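Local atomic coordinates of disulfide bond protein A (Staphylococcus aureus, PDB entry 3BCI), a protein that probably acts as a thiol-disulfide oxidoreductase of the DsbA subfamily in bacterial oxidative folding. Residues His69-Leu72 and Ser78-Asp81; Lys84-Ala89 and Lys95-Lys100. All coordinates share one frame; numbering follows the deposited sequence.

Interaction 1: residues His69-Leu72 and Ser78-Asp81; sequences HAVL and SFLD
Two residues past F79, which packs on V71 and L72, D81 OD1 holds R38 NH1 of helix 24-42 in a salt bridge, with K84 NZ a long, weak second ion pair. No hydrogen bond crosses between 69-72 and 78-81. The contact itself is apolar and centres on the F79 ring. L72 lies over one face of that ring. L72 CB makes a CH-pi contact with it, 4.0 Å from the ring centroid and 29° off the normal. The nearest ring atom to L72 CB is F79 CD1, at 3.6 Å. L72 CD1 sits above the same face, displaced toward the rim, 3.8 Å from F79 CG. The L72 chain turns its CG anti to the backbone N (chi1 171°), and this helps lay the CD1 methyl along the ring. V71 meets F79 differently. Its CG1 comes to the ring edge, near the ring plane, with CG1 to F79 CD1 at 4.5 Å. The same methyl is 4.0 Å from F79 CA and also touches the S78 carbonyl carbon, so it packs against the backbone at the start of the second helix.

The contact joins the end of helix 61-74 to the beginning of helix 79-88 across a short connection. Both belong to the run of helices between strands 48-53 and 152-155, the helical insertion that DsbA proteins carry in the thioredoxin fold. The backbones come close here, with L72 CA 5.1 Å from F79 CA. F79 CG is also anti to its backbone N (chi1 -178°), which brings one face of the ring against the L72 side chain. V71 also packs on L110 and on I120 of helix 114-125. The H69 imidazole NE2 hydrogen-bonds D138 OD2 of helix 130-144.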
loop_
_atom_site.group_PDB
_atom_site.type_symbol
_atom_site.label_atom_id
_atom_site.label_comp_id
_atom_site.label_asym_id
_atom_site.label_seq_id
_atom_site.Cartn_x
_atom_site.Cartn_y
_atom_site.Cartn_z
ATOM N N HIS A 69 -5.128 -4.593 -2.393
ATOM C CA HIS A 69 -4.660 -5.287 -3.592
ATOM C C HIS A 69 -5.754 -5.394 -4.653
ATOM O O HIS A 69 -5.464 -5.386 -5.851
ATOM C CB HIS A 69 -4.128 -6.678 -3.229
ATOM C CG HIS A 69 -2.696 -6.672 -2.791
ATOM N ND1 HIS A 69 -1.651 -6.486 -3.669
ATOM C CD2 HIS A 69 -2.138 -6.776 -1.559
ATOM C CE1 HIS A 69 -0.511 -6.477 -3.001
ATOM N NE2 HIS A 69 -0.779 -6.650 -1.718
ATOM N N ALA A 70 -7.006 -5.493 -4.220
ATOM C CA ALA A 70 -8.116 -5.570 -5.167
ATOM C C ALA A 70 -8.201 -4.236 -5.914
ATOM O O ALA A 70 -8.351 -4.205 -7.136
ATOM C CB ALA A 70 -9.434 -5.860 -4.429
ATOM N N VAL A 71 -8.094 -3.134 -5.175
ATOM C CA VAL A 71 -8.137 -1.808 -5.783
ATOM C C VAL A 71 -6.998 -1.641 -6.788
ATOM O O VAL A 71 -7.204 -1.153 -7.902
ATOM C CB VAL A 71 -8.023 -0.692 -4.711
ATOM C CG1 VAL A 71 -7.863 0.675 -5.379
ATOM C CG2 VAL A 71 -9.265 -0.697 -3.827
ATOM N N LEU A 72 -5.797 -2.049 -6.391
ATOM C CA LEU A 72 -4.630 -1.939 -7.253
ATOM C C LEU A 72 -4.801 -2.678 -8.585
ATOM O O LEU A 72 -4.508 -2.132 -9.651
ATOM C CB LEU A 72 -3.392 -2.483 -6.527
ATOM C CG LEU A 72 -2.129 -2.629 -7.384
ATOM C CD1 LEU A 72 -1.700 -1.256 -7.895
ATOM C CD2 LEU A 72 -1.011 -3.278 -6.567
ATOM N N SER A 78 -6.465 4.601 -9.280
ATOM C CA SER A 78 -7.092 5.071 -8.043
ATOM C C SER A 78 -6.370 4.526 -6.811
ATOM O O SER A 78 -6.700 4.889 -5.687
ATOM C CB SER A 78 -8.556 4.611 -7.970
ATOM O OG SER A 78 -9.318 5.093 -9.055
ATOM N N PHE A 79 -5.395 3.650 -7.025
ATOM C CA PHE A 79 -4.672 3.025 -5.920
ATOM C C PHE A 79 -4.012 3.986 -4.930
ATOM O O PHE A 79 -4.188 3.842 -3.717
ATOM C CB PHE A 79 -3.626 2.047 -6.463
ATOM C CG PHE A 79 -2.854 1.327 -5.388
ATOM C CD1 PHE A 79 -3.501 0.469 -4.503
ATOM C CD2 PHE A 79 -1.485 1.530 -5.242
ATOM C CE1 PHE A 79 -2.792 -0.176 -3.481
ATOM C CE2 PHE A 79 -0.768 0.894 -4.231
ATOM C CZ PHE A 79 -1.420 0.040 -3.348
ATOM N N LEU A 80 -3.253 4.959 -5.428
ATOM C CA LEU A 80 -2.586 5.895 -4.533
ATOM C C LEU A 80 -3.560 6.735 -3.710
ATOM O O LEU A 80 -3.273 7.069 -2.559
ATOM C CB LEU A 80 -1.614 6.786 -5.319
ATOM C CG LEU A 80 -0.421 5.992 -5.872
ATOM C CD1 LEU A 80 0.531 6.929 -6.608
ATOM C CD2 LEU A 80 0.310 5.290 -4.728
ATOM N N ASP A 81 -4.712 7.078 -4.282
ATOM C CA ASP A 81 -5.693 7.852 -3.530
ATOM C C ASP A 81 -6.261 6.958 -2.439
ATOM O O ASP A 81 -6.481 7.395 -1.310
ATOM C CB ASP A 81 -6.848 8.325 -4.419
ATOM C CG ASP A 81 -6.433 9.396 -5.400
ATOM O OD1 ASP A 81 -5.531 10.198 -5.080
ATOM O OD2 ASP A 81 -7.029 9.442 -6.491
#

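Interaction 2: residues Lys84-Ala89 and Lys95-Lys100; sequences KQLFAA and KEWLTK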
loop_
_atom_site.group_PDB
_atom_site.type_symbol
_atom_site.label_atom_id
_atom_site.label_comp_id
_atom_site.label_asym_id
_atom_site.label_seq_id
_atom_site.Cartn_x
_atom_site.Cartn_y
_atom_site.Cartn_z
ATOM N N LYS A 84 -3.692 6.671 0.357
ATOM C CA LYS A 84 -3.638 7.900 1.141
ATOM C C LYS A 84 -4.857 8.027 2.047
ATOM O O LYS A 84 -4.732 8.293 3.244
ATOM C CB LYS A 84 -3.566 9.117 0.213
ATOM C CG LYS A 84 -3.619 10.458 0.943
ATOM C CD LYS A 84 -3.340 11.610 -0.009
ATOM C CE LYS A 84 -4.422 11.727 -1.069
ATOM N NZ LYS A 84 -3.938 12.467 -2.268
ATOM N N GLN A 85 -6.036 7.832 1.465
ATOM C CA GLN A 85 -7.285 7.936 2.206
ATOM C C GLN A 85 -7.422 6.881 3.299
ATOM O O GLN A 85 -8.020 7.143 4.344
ATOM C CB GLN A 85 -8.475 7.862 1.241
ATOM C CG GLN A 85 -8.653 9.126 0.398
ATOM C CD GLN A 85 -9.726 8.984 -0.674
ATOM O OE1 GLN A 85 -10.815 8.466 -0.417
ATOM N NE2 GLN A 85 -9.426 9.460 -1.880
ATOM N N LEU A 86 -6.870 5.692 3.073
ATOM C CA LEU A 86 -6.962 4.644 4.083
ATOM C C LEU A 86 -6.039 4.958 5.266
ATOM O O LEU A 86 -6.440 4.828 6.422
ATOM C CB LEU A 86 -6.620 3.274 3.483
ATOM C CG LEU A 86 -6.844 2.063 4.406
ATOM C CD1 LEU A 86 -8.271 2.075 4.939
ATOM C CD2 LEU A 86 -6.590 0.771 3.637
ATOM N N PHE A 87 -4.806 5.370 4.985
ATOM C CA PHE A 87 -3.881 5.719 6.059
ATOM C C PHE A 87 -4.467 6.862 6.890
ATOM O O PHE A 87 -4.310 6.895 8.112
ATOM C CB PHE A 87 -2.521 6.148 5.493
ATOM C CG PHE A 87 -1.549 5.022 5.321
ATOM C CD1 PHE A 87 -1.016 4.733 4.072
ATOM C CD2 PHE A 87 -1.147 4.258 6.413
ATOM C CE1 PHE A 87 -0.096 3.702 3.908
ATOM C CE2 PHE A 87 -0.225 3.221 6.261
ATOM C CZ PHE A 87 0.303 2.943 5.005
ATOM N N ALA A 88 -5.155 7.786 6.225
ATOM C CA ALA A 88 -5.763 8.936 6.899
ATOM C C ALA A 88 -6.846 8.550 7.908
ATOM O O ALA A 88 -7.137 9.306 8.832
ATOM C CB ALA A 88 -6.341 9.903 5.864
ATOM N N ALA A 89 -7.440 7.375 7.735
ATOM C CA ALA A 89 -8.493 6.921 8.640
ATOM C C ALA A 89 -7.966 6.018 9.747
ATOM O O ALA A 89 -8.736 5.488 10.543
ATOM C CB ALA A 89 -9.569 6.185 7.846
ATOM N N LYS A 95 -7.065 -1.752 17.854
ATOM C CA LYS A 95 -8.445 -1.913 17.417
ATOM C C LYS A 95 -8.442 -2.590 16.052
ATOM O O LYS A 95 -7.541 -2.359 15.242
ATOM C CB LYS A 95 -9.130 -0.555 17.256
ATOM C CG LYS A 95 -9.400 0.218 18.529
ATOM C CD LYS A 95 -9.951 1.595 18.174
ATOM C CE LYS A 95 -10.397 2.372 19.400
ATOM N NZ LYS A 95 -11.611 1.775 20.023
ATOM N N GLU A 96 -9.443 -3.425 15.796
ATOM C CA GLU A 96 -9.554 -4.079 14.500
ATOM C C GLU A 96 -10.444 -3.155 13.673
ATOM O O GLU A 96 -11.559 -3.516 13.300
ATOM C CB GLU A 96 -10.208 -5.457 14.639
ATOM C CG GLU A 96 -9.569 -6.344 15.692
ATOM C CD GLU A 96 -10.131 -7.753 15.688
ATOM O OE1 GLU A 96 -11.282 -7.935 15.239
ATOM O OE2 GLU A 96 -9.425 -8.676 16.144
ATOM N N TRP A 97 -9.940 -1.954 13.402
ATOM C CA TRP A 97 -10.688 -0.956 12.654
ATOM C C TRP A 97 -10.817 -1.208 11.153
ATOM O O TRP A 97 -11.657 -0.591 10.497
ATOM C CB TRP A 97 -10.088 0.436 12.883
ATOM C CG TRP A 97 -8.668 0.593 12.408
ATOM C CD1 TRP A 97 -7.530 0.248 13.081
ATOM C CD2 TRP A 97 -8.240 1.146 11.156
ATOM N NE1 TRP A 97 -6.421 0.554 12.326
ATOM C CE2 TRP A 97 -6.828 1.104 11.140
ATOM C CE3 TRP A 97 -8.915 1.669 10.045
ATOM C CZ2 TRP A 97 -6.074 1.572 10.053
ATOM C CZ3 TRP A 97 -8.169 2.133 8.965
ATOM C CH2 TRP A 97 -6.761 2.080 8.978
ATOM N N LEU A 98 -9.994 -2.100 10.602
ATOM C CA LEU A 98 -10.069 -2.400 9.172
ATOM C C LEU A 98 -11.180 -3.409 8.896
ATOM O O LEU A 98 -10.933 -4.531 8.464
ATOM C CB LEU A 98 -8.727 -2.933 8.653
ATOM C CG LEU A 98 -7.617 -1.884 8.520
ATOM C CD1 LEU A 98 -6.272 -2.567 8.326
ATOM C CD2 LEU A 98 -7.934 -0.961 7.344
ATOM N N THR A 99 -12.413 -2.984 9.144
ATOM C CA THR A 99 -13.587 -3.821 8.935
ATOM C C THR A 99 -14.022 -3.764 7.472
ATOM O O THR A 99 -13.637 -2.860 6.734
ATOM C CB THR A 99 -14.756 -3.335 9.803
ATOM O OG1 THR A 99 -15.144 -2.021 9.381
ATOM C CG2 THR A 99 -14.341 -3.276 11.278
ATOM N N LYS A 100 -14.827 -4.732 7.053
ATOM C CA LYS A 100 -15.309 -4.752 5.680
ATOM C C LYS A 100 -16.229 -3.559 5.441
ATOM O O LYS A 100 -16.326 -3.046 4.325
ATOM C CB LYS A 100 -16.039 -6.062 5.404
ATOM C CG LYS A 100 -15.125 -7.275 5.477
ATOM C CD LYS A 100 -15.858 -8.556 5.127
ATOM C CE LYS A 100 -14.930 -9.753 5.249
ATOM N NZ LYS A 100 -15.647 -11.033 5.007
#
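W97 and A89 meet through the indole face. A89 O stands 3.7 Å above the plane of the W97 ring, toward the rim, with CZ3 the nearest ring atom. A89 CB touches the same W97 CZ3 more loosely, at 4.4 Å. L86 adds its own carbonyl oxygen, 3.8 Å from W97 CH2. Its CD1 methyl does more: it lies 4.0 Å from W97 CZ3 and 3.9 Å from L98 CD2, bridging the two loop side chains. L86 and L98 meet at about a right angle. L98 CG backs the indole on the face opposite A89 O, 3.8 Å above the ring centre, so the six-membered end is held between the two. W97 CG sits between its backbone N and carbonyl carbon (chi1 62°), which turns the indole inward.

Behind this shell, the hydrogen bond from A89 N to L86 O is 3.0 Å. The loop is held by hydrogen bonds of L98 N to D60 OD2 and of K22 NZ to K95 O. T99 OG1 caps helix 100-108 at L102 N. The contact thus ties the end of helix 79-88 to the loop entering helix 100-108, whose L102 touches both L86 and W97.

In the fold
Interactions 1 and 2 follow one another along the chain and share helix 79-88. Interaction 1 holds its start to helix 61-74; interaction 2 holds its end to the loop before helix 100-108. Their centres are 14 Å apart, and a long, weak D81-K84 ion pair spans the join. Interaction 1 lies nearer the centre of the chain but is only partly buried. Interaction 2 is the more buried of the two, although farther out. Neither has a hydrogen bond across. The first is apolar, aliphatic groups on a phenyl ring; the second adds backbone carbonyl oxygens against an indole. Within 84-89, F87 points away from 95-100 and touches C26 of the CxxC pair C23/C26, which can form a disulfide.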